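Local structure of precorrin-6y methylase (Rhodobacter capsulatus, 3NJR) at residues 48-53 / 199-204; 115-120 / 138-143. The protein takes part in adenosylcobalamin biosynthesis as a precorrin-6Y C5,15-methyltransferase, whose C-terminal domain, described here, is bound to S-adenosyl-L-homocysteine. All blocks are in the same frame, centred on the assembly; numbering follows the deposited sequence.

Contact 1. Residues 48-53 / 199-204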
loop_
_atom_site.group_PDB
_atom_site.type_symbol
_atom_site.label_atom_id
_atom_site.label_comp_id
_atom_site.label_asym_id
_atom_site.label_seq_id
_atom_site.Cartn_x
_atom_site.Cartn_y
_atom_site.Cartn_z
ATOM N N LEU A 48 15.391 14.359 -3.556
ATOM C CA LEU A 48 15.756 15.699 -3.995
ATOM C C LEU A 48 14.672 16.743 -3.810
ATOM O O LEU A 48 14.975 17.869 -3.406
ATOM C CB LEU A 48 16.391 15.708 -5.384
ATOM C CG LEU A 48 17.857 15.384 -5.079
ATOM C CD1 LEU A 48 18.175 13.905 -5.256
ATOM C CD2 LEU A 48 18.734 16.214 -5.920
ATOM N N ALA A 49 13.416 16.383 -4.033
ATOM C CA ALA A 49 12.322 17.315 -3.724
ATOM C C ALA A 49 12.352 17.760 -2.246
ATOM O O ALA A 49 12.200 18.960 -1.938
ATOM C CB ALA A 49 10.981 16.708 -4.085
ATOM N N ALA A 50 12.579 16.808 -1.344
ATOM C CA ALA A 50 12.698 17.108 0.083
ATOM C C ALA A 50 13.968 17.921 0.408
ATOM O O ALA A 50 13.952 18.788 1.283
ATOM C CB ALA A 50 12.677 15.800 0.901
ATOM N N LEU A 51 15.065 17.611 -0.283
ATOM C CA LEU A 51 16.350 18.261 -0.031
ATOM C C LEU A 51 16.286 19.714 -0.485
ATOM O O LEU A 51 16.823 20.603 0.190
ATOM C CB LEU A 51 17.503 17.509 -0.717
ATOM C CG LEU A 51 17.964 16.212 -0.031
ATOM C CD1 LEU A 51 18.851 15.379 -0.915
ATOM C CD2 LEU A 51 18.695 16.518 1.264
ATOM N N ALA A 52 15.613 19.952 -1.621
ATOM C CA ALA A 52 15.303 21.311 -2.102
ATOM C C ALA A 52 16.531 22.195 -2.305
ATOM O O ALA A 52 16.612 23.253 -1.710
ATOM C CB ALA A 52 14.296 22.006 -1.170
ATOM N N PRO A 53 17.482 21.770 -3.163
ATOM C CA PRO A 53 18.713 22.554 -3.435
ATOM C C PRO A 53 18.434 24.018 -3.827
ATOM O O PRO A 53 17.522 24.280 -4.630
ATOM C CB PRO A 53 19.339 21.836 -4.631
ATOM C CG PRO A 53 18.668 20.528 -4.740
ATOM C CD PRO A 53 17.416 20.522 -3.957
ATOM N N GLN A 199 10.359 8.165 4.830
ATOM C CA GLN A 199 11.238 9.284 4.561
ATOM C C GLN A 199 10.914 10.420 5.500
ATOM O O GLN A 199 9.780 10.909 5.547
ATOM C CB GLN A 199 11.142 9.745 3.107
ATOM C CG GLN A 199 12.083 10.911 2.778
ATOM C CD GLN A 199 11.761 11.599 1.455
ATOM O OE1 GLN A 199 10.844 12.411 1.380
ATOM N NE2 GLN A 199 12.545 11.303 0.421
ATOM N N TRP A 200 11.916 10.830 6.259
ATOM C CA TRP A 200 11.751 11.967 7.108
ATOM C C TRP A 200 12.451 13.173 6.510
ATOM O O TRP A 200 13.537 13.079 5.889
ATOM C CB TRP A 200 12.250 11.676 8.517
ATOM C CG TRP A 200 12.128 12.862 9.434
ATOM C CD1 TRP A 200 10.983 13.545 9.765
ATOM C CD2 TRP A 200 13.197 13.515 10.128
ATOM N NE1 TRP A 200 11.277 14.588 10.624
ATOM C CE2 TRP A 200 12.623 14.589 10.870
ATOM C CE3 TRP A 200 14.584 13.291 10.209
ATOM C CZ2 TRP A 200 13.385 15.434 11.682
ATOM C CZ3 TRP A 200 15.349 14.129 11.025
ATOM C CH2 TRP A 200 14.739 15.197 11.751
ATOM N N SER A 201 11.819 14.315 6.707
ATOM C CA SER A 201 12.345 15.551 6.216
ATOM C C SER A 201 12.085 16.582 7.320
ATOM O O SER A 201 10.932 16.880 7.653
ATOM C CB SER A 201 11.643 15.895 4.901
ATOM O OG SER A 201 12.023 17.161 4.430
ATOM N N GLY A 202 13.160 17.083 7.923
ATOM C CA GLY A 202 13.056 18.081 8.979
ATOM C C GLY A 202 14.238 19.024 8.981
ATOM O O GLY A 202 14.947 19.134 7.999
ATOM N N GLN A 203 14.453 19.705 10.099
ATOM C CA GLN A 203 15.584 20.629 10.214
ATOM C C GLN A 203 16.063 20.867 11.651
ATOM O O GLN A 203 15.253 20.782 12.565
ATOM C CB GLN A 203 15.236 21.954 9.554
ATOM C CG GLN A 203 14.215 22.740 10.286
ATOM C CD GLN A 203 14.107 24.123 9.723
ATOM O OE1 GLN A 203 14.032 24.305 8.498
ATOM N NE2 GLN A 203 14.119 25.127 10.609
ATOM N N ARG A 204 17.384 21.091 11.800
ATOM C CA ARG A 204 18.121 21.673 12.977
ATOM C C ARG A 204 19.219 20.774 13.589
ATOM O O ARG A 204 20.203 21.258 14.194
ATOM C CB ARG A 204 17.212 22.277 14.067
ATOM C CG ARG A 204 16.633 23.615 13.672
ATOM C CD ARG A 204 15.223 23.789 14.224
ATOM N NE ARG A 204 15.154 24.753 15.329
ATOM C CZ ARG A 204 15.022 26.071 15.172
ATOM N NH1 ARG A 204 14.960 26.602 13.950
ATOM N NH2 ARG A 204 14.954 26.867 16.236
#

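Contact 2. Residues 115-120 / 138-143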
loop_
_atom_site.group_PDB
_atom_site.type_symbol
_atom_site.label_atom_id
_atom_site.label_comp_id
_atom_site.label_asym_id
_atom_site.label_seq_id
_atom_site.Cartn_x
_atom_site.Cartn_y
_atom_site.Cartn_z
ATOM N N ALA A 115 32.907 9.594 12.129
ATOM C CA ALA A 115 34.328 10.001 12.048
ATOM C C ALA A 115 34.663 10.858 10.804
ATOM O O ALA A 115 35.275 11.918 10.937
ATOM C CB ALA A 115 35.293 8.792 12.183
ATOM N N ALA A 116 34.208 10.447 9.622
ATOM C CA ALA A 116 34.547 11.164 8.378
ATOM C C ALA A 116 33.969 12.570 8.258
ATOM O O ALA A 116 34.432 13.367 7.437
ATOM C CB ALA A 116 34.177 10.339 7.163
ATOM N N LEU A 117 32.975 12.870 9.091
ATOM C CA LEU A 117 32.287 14.153 9.107
ATOM C C LEU A 117 33.039 15.196 9.893
ATOM O O LEU A 117 32.785 16.382 9.730
ATOM C CB LEU A 117 30.926 13.991 9.776
ATOM C CG LEU A 117 29.713 13.545 8.975
ATOM C CD1 LEU A 117 30.107 12.619 7.841
ATOM C CD2 LEU A 117 28.684 12.910 9.890
ATOM N N ALA A 118 33.943 14.748 10.760
ATOM C CA ALA A 118 34.524 15.607 11.814
ATOM C C ALA A 118 35.302 16.814 11.331
ATOM O O ALA A 118 35.221 17.876 11.953
ATOM C CB ALA A 118 35.385 14.779 12.782
ATOM N N ASP A 119 36.069 16.667 10.254
ATOM C CA ASP A 119 36.796 17.834 9.720
ATOM C C ASP A 119 36.129 18.511 8.510
ATOM O O ASP A 119 36.741 19.359 7.850
ATOM C CB ASP A 119 38.269 17.498 9.408
ATOM C CG ASP A 119 38.422 16.366 8.380
ATOM O OD1 ASP A 119 37.385 15.759 7.976
ATOM O OD2 ASP A 119 39.591 16.074 7.993
ATOM N N LEU A 120 34.889 18.145 8.211
ATOM C CA LEU A 120 34.219 18.703 7.061
ATOM C C LEU A 120 33.580 20.023 7.441
ATOM O O LEU A 120 33.204 20.215 8.603
ATOM C CB LEU A 120 33.178 17.730 6.530
ATOM C CG LEU A 120 33.720 16.360 6.130
ATOM C CD1 LEU A 120 32.601 15.479 5.600
ATOM C CD2 LEU A 120 34.833 16.500 5.120
ATOM N N ASP A 138 22.565 11.884 17.224
ATOM C CA ASP A 138 22.906 12.699 18.401
ATOM C C ASP A 138 24.054 13.621 18.033
ATOM O O ASP A 138 24.003 14.831 18.308
ATOM C CB ASP A 138 23.262 11.837 19.624
ATOM C CG ASP A 138 22.111 10.940 20.075
ATOM O OD1 ASP A 138 20.960 11.430 20.132
ATOM O OD2 ASP A 138 22.364 9.743 20.372
ATOM N N ARG A 139 25.066 13.039 17.388
ATOM C CA ARG A 139 26.191 13.798 16.829
ATOM C C ARG A 139 25.730 14.862 15.805
ATOM O O ARG A 139 26.077 16.042 15.940
ATOM C CB ARG A 139 27.248 12.841 16.246
ATOM C CG ARG A 139 28.593 12.699 17.009
ATOM C CD ARG A 139 28.515 12.789 18.550
ATOM N NE ARG A 139 28.157 11.504 19.145
ATOM C CZ ARG A 139 27.388 11.367 20.222
ATOM N NH1 ARG A 139 26.880 12.432 20.839
ATOM N NH2 ARG A 139 27.113 10.155 20.676
ATOM N N LEU A 140 24.918 14.470 14.819
ATOM C CA LEU A 140 24.367 15.454 13.887
ATOM C C LEU A 140 23.642 16.530 14.665
ATOM O O LEU A 140 23.789 17.707 14.356
ATOM C CB LEU A 140 23.414 14.840 12.855
ATOM C CG LEU A 140 23.940 13.956 11.718
ATOM C CD1 LEU A 140 22.776 13.397 10.893
ATOM C CD2 LEU A 140 24.918 14.699 10.843
ATOM N N TRP A 141 22.888 16.141 15.697
ATOM C CA TRP A 141 22.129 17.135 16.450
ATOM C C TRP A 141 22.974 18.175 17.178
ATOM O O TRP A 141 22.561 19.336 17.296
ATOM C CB TRP A 141 21.093 16.525 17.394
ATOM C CG TRP A 141 19.904 17.409 17.378
ATOM C CD1 TRP A 141 19.573 18.381 18.291
ATOM C CD2 TRP A 141 18.941 17.501 16.327
ATOM N NE1 TRP A 141 18.431 19.049 17.886
ATOM C CE2 TRP A 141 18.023 18.527 16.684
ATOM C CE3 TRP A 141 18.754 16.806 15.119
ATOM C CZ2 TRP A 141 16.935 18.872 15.877
ATOM C CZ3 TRP A 141 17.669 17.138 14.324
ATOM C CH2 TRP A 141 16.772 18.168 14.705
ATOM N N GLU A 142 24.149 17.748 17.652
ATOM C CA GLU A 142 25.086 18.622 18.365
ATOM C C GLU A 142 25.874 19.516 17.421
ATOM O O GLU A 142 26.151 20.676 17.758
ATOM C CB GLU A 142 26.084 17.797 19.175
ATOM C CG GLU A 142 25.564 17.228 20.474
ATOM C CD GLU A 142 26.202 15.885 20.833
ATOM O OE1 GLU A 142 27.329 15.587 20.373
ATOM O OE2 GLU A 142 25.563 15.112 21.580
ATOM N N TRP A 143 26.238 18.977 16.255
ATOM C CA TRP A 143 27.152 19.665 15.327
ATOM C C TRP A 143 26.531 20.700 14.405
ATOM O O TRP A 143 27.170 21.694 14.070
ATOM C CB TRP A 143 27.897 18.647 14.474
ATOM C CG TRP A 143 28.707 17.702 15.276
ATOM C CD1 TRP A 143 28.984 17.783 16.620
ATOM C CD2 TRP A 143 29.374 16.531 14.800
ATOM N NE1 TRP A 143 29.761 16.725 17.002
ATOM C CE2 TRP A 143 30.029 15.946 15.907
ATOM C CE3 TRP A 143 29.481 15.916 13.549
ATOM C CZ2 TRP A 143 30.793 14.778 15.797
ATOM C CZ3 TRP A 143 30.251 14.754 13.438
ATOM C CH2 TRP A 143 30.887 14.197 14.560
#

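Contact 1. Residues 48-53 / 199-204
The methyl group of Ala50 packs against Ser201 and Gln199 where helix 41-51 packs beside the antiparallel strand 188-203 in a Rossmann-like class I methyltransferase fold. Ala50 gives up the most surface here. Its CB points at the strand, and the backbones draw closest between Ala50 CA and Ser201 CA, 6.3 Å apart. Ser201 OG stands anti to its own backbone N (chi1 174°), which brings the hydroxyl to 3.8 Å from Ala50 CB, while Ser201 CB lies slightly farther from the same methyl. Two residues back on the same side of the strand, the extended chain of Gln199 carries its amide out to the helix, with OE1 3.9 Å from Ala50 CB; the other end of that amide, NE2, makes a weak hydrogen bond to Asn153. The contact is therefore van der Waals packing of a methyl against two polar side-chain ends. Val151 of the adjoining strand 149-154 touches both Ala50 and Ser201, whereas Trp200, pointing the other way, packs on helix 157-170. The helix ends at Leu51, and Ala52 takes a positive phi of 58° while its N still bonds to Leu48 O at 2.8 Å.

Contact 2. Residues 115-120 / 138-143
Leu117 meets Trp143 and Leu140 where the connection between strands 106-110 and 125-128 packs against helix 134-143, which itself leads from strand 125-128 to the parallel strand 149-154 of the Rossmann-like sheet. Leu117 approaches the indole at its edge, near the ring plane, with CB 3.8 Å from Trp143 CZ3. Leu117 CG lies anti to its carbonyl carbon (chi1 -86°), and Leu117 CD2 reaches Leu140 CD2 at a looser 4.3 Å. The same leucine also touches Trp60, Ile62 and Ile83 of the parallel strands, so this loop residue packs on the sheet as well as on the helix. The side chain of Leu140 leaves the helix alongside the contact and bends so that CD2 approaches Leu117. In Trp143, chi1 of -60° and chi2 of -10° lay one indole face over the preceding helical turn: Arg139 O sits 3.2 Å above the ring plane, displaced toward the rim, and accepts the bond from Trp143 N. Arg139 sets off in the direction of the loop but folds back along its own helix to Glu142, whose carboxylate carbon lies in the guanidinium plane at its edge. That salt bridge puts Arg139 NH1 3.1 Å from Glu142 OE2.

In the fold
Along the chain, the residues of contact 2 lie within the 145-residue span between the two segments of contact 1, and the centres of the contacts are about 18 Å apart. They join through Trp141 of helix 134-143: its ring atom CH2 packs 3.7 Å from Gln203 O, and Arg204 C is equally close, at the chain's C-terminal end. Trp141 also stacks on His170, which Trp200 of contact 1 touches as well. Neither contact is placed directly on the bound S-adenosyl-L-homocysteine, but contact 2 comes nearer, with the Leu117 side chain about 7 Å from the ligand against about 11 Å for that of Gln199. Contact 1 instead adjoins a second subunit, where Ala49 packs on Pro25 of that subunit.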